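Local coordinates for protein arylmalonate decarboxylase (Bordetella bronchiseptica, PDB 3DTV) that decarboxylates 2-aryl-2-methylmalonates to 2-arylpropionates, releasing carbon dioxide and taking up a proton, at residues Ser78-Ala83 against Asp128-Arg133. Numbering follows the deposited sequence.
Sequences SFYRGA and DDVNER. With SO4 (sulfate ion), chain L; SO4 (sulfate ion), chain J.
F79 and Y80 meet the first two turns of helix 128-140, at R133 above all. The protein belongs to the Asp/Glu racemase clan, with two four-stranded parallel sheets of order 2-1-3-4. Helix 75-79 follows strand 69-72 of one sheet. Helix 128-140 follows strand 119-124 of the other. The contact joins the two halves.

A water bridges two carbonyl oxygens, 3.0 Å from F79 O and 2.8 Å from R133 O, donating to each. The F79 ring leads away from 128-133. It packs edge-to-face on F137, one helical turn beyond R133, and touches L134 and helix 104-115.

Y80 carries most of the contact. Its CG lies anti to its carbonyl carbon (chi1 -77°), and the ring end comes nearer the helix. R133 CG sits over the centre of one ring face, a CH-pi contact 3.7 Å from the centroid and 13° off the normal. R133 CB lies 3.5 Å from Y80 CD1. The R133 chain bends at chi2 and chi3, and its guanidinium stands nearly upright to the ring (85°). A long charge pair, out of the guanidinium plane, relates R133 to D129. D129 OD2 approaches Y80 CE2 obliquely at 3.8 Å, its carboxylate at a right angle to the ring. At the ring's far edge, V130 CG2 lies near the ring plane, 3.2 Å from Y80 OH.

F79 to G82 form a type I beta turn, with a weak hydrogen bond from G82 N to F79 O. The R81 side chain starts away from 128-133; its NH2 gives an in-plane hydrogen bond to O4 of a sulfate, probably from the crystallisation liquor. G82 has positive phi and is the N-cap of helix 83-97. A83 N hydrogen-bonds E140 OE2, in the last residue of helix 128-140.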
loop_
_atom_site.group_PDB
_atom_site.type_symbol
_atom_site.label_atom_id
_atom_site.label_comp_id
_atom_site.label_asym_id
_atom_site.label_seq_id
_atom_site.Cartn_x
_atom_site.Cartn_y
_atom_site.Cartn_z
ATOM N N SER B 78 8.596 -1.803 1.971
ATOM C CA SER B 78 7.678 -2.760 2.569
ATOM C C SER B 78 7.590 -4.124 1.854
ATOM O O SER B 78 7.162 -5.126 2.457
ATOM C CB SER B 78 6.327 -2.074 2.788
ATOM O OG SER B 78 5.620 -2.014 1.599
ATOM N N PHE B 79 8.030 -4.164 0.591
ATOM C CA PHE B 79 7.847 -5.322 -0.295
ATOM C C PHE B 79 9.147 -5.907 -0.806
ATOM O O PHE B 79 9.303 -7.136 -0.893
ATOM C CB PHE B 79 6.983 -4.946 -1.471
ATOM C CG PHE B 79 5.493 -5.041 -1.217
ATOM C CD1 PHE B 79 4.694 -3.879 -1.220
ATOM C CD2 PHE B 79 4.886 -6.286 -1.051
ATOM C CE1 PHE B 79 3.309 -3.963 -1.051
ATOM C CE2 PHE B 79 3.507 -6.381 -0.872
ATOM C CZ PHE B 79 2.714 -5.205 -0.870
ATOM N N TYR B 80 10.125 -5.046 -1.114
ATOM C CA TYR B 80 11.251 -5.458 -2.015
ATOM C C TYR B 80 12.299 -6.395 -1.394
ATOM O O TYR B 80 13.062 -7.091 -2.103
ATOM C CB TYR B 80 11.964 -4.241 -2.597
ATOM C CG TYR B 80 11.219 -3.567 -3.718
ATOM C CD1 TYR B 80 9.848 -3.726 -3.882
ATOM C CD2 TYR B 80 11.900 -2.738 -4.619
ATOM C CE1 TYR B 80 9.153 -3.051 -4.898
ATOM C CE2 TYR B 80 11.197 -2.062 -5.671
ATOM C CZ TYR B 80 9.839 -2.238 -5.776
ATOM O OH TYR B 80 9.166 -1.642 -6.781
ATOM N N ARG B 81 12.375 -6.387 -0.073
ATOM C CA ARG B 81 13.367 -7.229 0.616
ATOM C C ARG B 81 12.735 -8.485 1.290
ATOM O O ARG B 81 13.412 -9.254 1.953
ATOM C CB ARG B 81 14.152 -6.402 1.625
ATOM C CG ARG B 81 15.119 -5.385 1.014
ATOM C CD ARG B 81 15.751 -4.636 2.150
ATOM N NE ARG B 81 16.819 -3.808 1.659
ATOM C CZ ARG B 81 16.712 -2.516 1.340
ATOM N NH1 ARG B 81 15.596 -1.823 1.614
ATOM N NH2 ARG B 81 17.770 -1.915 0.804
ATOM N N GLY B 82 11.437 -8.671 1.114
ATOM C CA GLY B 82 10.774 -9.892 1.643
ATOM C C GLY B 82 10.015 -9.584 2.905
ATOM O O GLY B 82 10.075 -8.440 3.408
ATOM N N ALA B 83 9.325 -10.608 3.409
ATOM C CA ALA B 83 8.446 -10.517 4.557
ATOM C C ALA B 83 9.195 -10.460 5.895
ATOM O O ALA B 83 8.757 -9.782 6.832
ATOM C CB ALA B 83 7.411 -11.732 4.545
ATOM N N ASP B 128 7.758 -3.521 -14.740
ATOM C CA ASP B 128 7.616 -4.959 -14.426
ATOM C C ASP B 128 8.177 -5.323 -13.041
ATOM O O ASP B 128 7.636 -6.186 -12.378
ATOM C CB ASP B 128 8.371 -5.848 -15.428
ATOM C CG ASP B 128 7.590 -6.121 -16.714
ATOM O OD1 ASP B 128 6.338 -6.196 -16.675
ATOM O OD2 ASP B 128 8.249 -6.305 -17.772
ATOM N N ASP B 129 9.273 -4.659 -12.669
ATOM C CA ASP B 129 10.080 -4.957 -11.528
ATOM C C ASP B 129 9.245 -4.997 -10.249
ATOM O O ASP B 129 9.541 -5.786 -9.318
ATOM C CB ASP B 129 11.215 -3.929 -11.373
ATOM C CG ASP B 129 12.035 -4.173 -10.093
ATOM O OD1 ASP B 129 12.685 -5.249 -10.046
ATOM O OD2 ASP B 129 12.019 -3.335 -9.139
ATOM N N VAL B 130 8.206 -4.163 -10.201
ATOM C CA VAL B 130 7.378 -4.057 -8.999
ATOM C C VAL B 130 6.458 -5.268 -8.845
ATOM O O VAL B 130 6.331 -5.776 -7.742
ATOM C CB VAL B 130 6.593 -2.705 -8.887
ATOM C CG1 VAL B 130 5.439 -2.691 -9.826
ATOM C CG2 VAL B 130 6.107 -2.434 -7.411
ATOM N N ASN B 131 5.821 -5.713 -9.938
ATOM C CA ASN B 131 5.107 -7.024 -9.917
ATOM C C ASN B 131 5.985 -8.197 -9.513
ATOM O O ASN B 131 5.561 -9.029 -8.733
ATOM C CB ASN B 131 4.476 -7.357 -11.264
ATOM C CG ASN B 131 3.150 -6.642 -11.497
ATOM O OD1 ASN B 131 2.591 -6.027 -10.590
ATOM N ND2 ASN B 131 2.616 -6.780 -12.712
ATOM N N GLU B 132 7.183 -8.284 -10.078
ATOM C CA GLU B 132 8.199 -9.295 -9.730
ATOM C C GLU B 132 8.470 -9.335 -8.206
ATOM O O GLU B 132 8.522 -10.395 -7.580
ATOM C CB GLU B 132 9.485 -8.942 -10.483
ATOM C CG GLU B 132 10.339 -10.061 -10.935
ATOM C CD GLU B 132 9.638 -11.005 -11.918
ATOM O OE1 GLU B 132 9.348 -12.162 -11.505
ATOM O OE2 GLU B 132 9.371 -10.592 -13.062
ATOM N N ARG B 133 8.659 -8.152 -7.639
ATOM C CA ARG B 133 8.922 -7.936 -6.242
ATOM C C ARG B 133 7.709 -8.270 -5.416
ATOM O O ARG B 133 7.827 -8.979 -4.409
ATOM C CB ARG B 133 9.409 -6.492 -5.983
ATOM C CG ARG B 133 10.912 -6.270 -6.311
ATOM C CD ARG B 133 11.665 -7.549 -5.882
ATOM N NE ARG B 133 12.726 -7.758 -6.801
ATOM C CZ ARG B 133 12.856 -8.729 -7.705
ATOM N NH1 ARG B 133 12.092 -9.807 -7.740
ATOM N NH2 ARG B 133 13.865 -8.618 -8.552
HETATM S S SO4 L . 9.251 -2.637 -17.997
HETATM O O1 SO4 L . 7.883 -2.249 -17.613
HETATM O O2 SO4 L . 10.142 -1.464 -18.053
HETATM O O3 SO4 L . 9.790 -3.581 -17.022
HETATM O O4 SO4 L . 9.200 -3.294 -19.311
HETATM S S SO4 J . 20.462 0.807 -0.044
HETATM O O1 SO4 J . 20.914 -0.013 -1.168
HETATM O O2 SO4 J . 21.240 0.468 1.157
HETATM O O3 SO4 J . 20.698 2.212 -0.365
HETATM O O4 SO4 J . 19.023 0.645 0.186
HETATM O O HOH W 1 10.143 -9.309 -2.786
#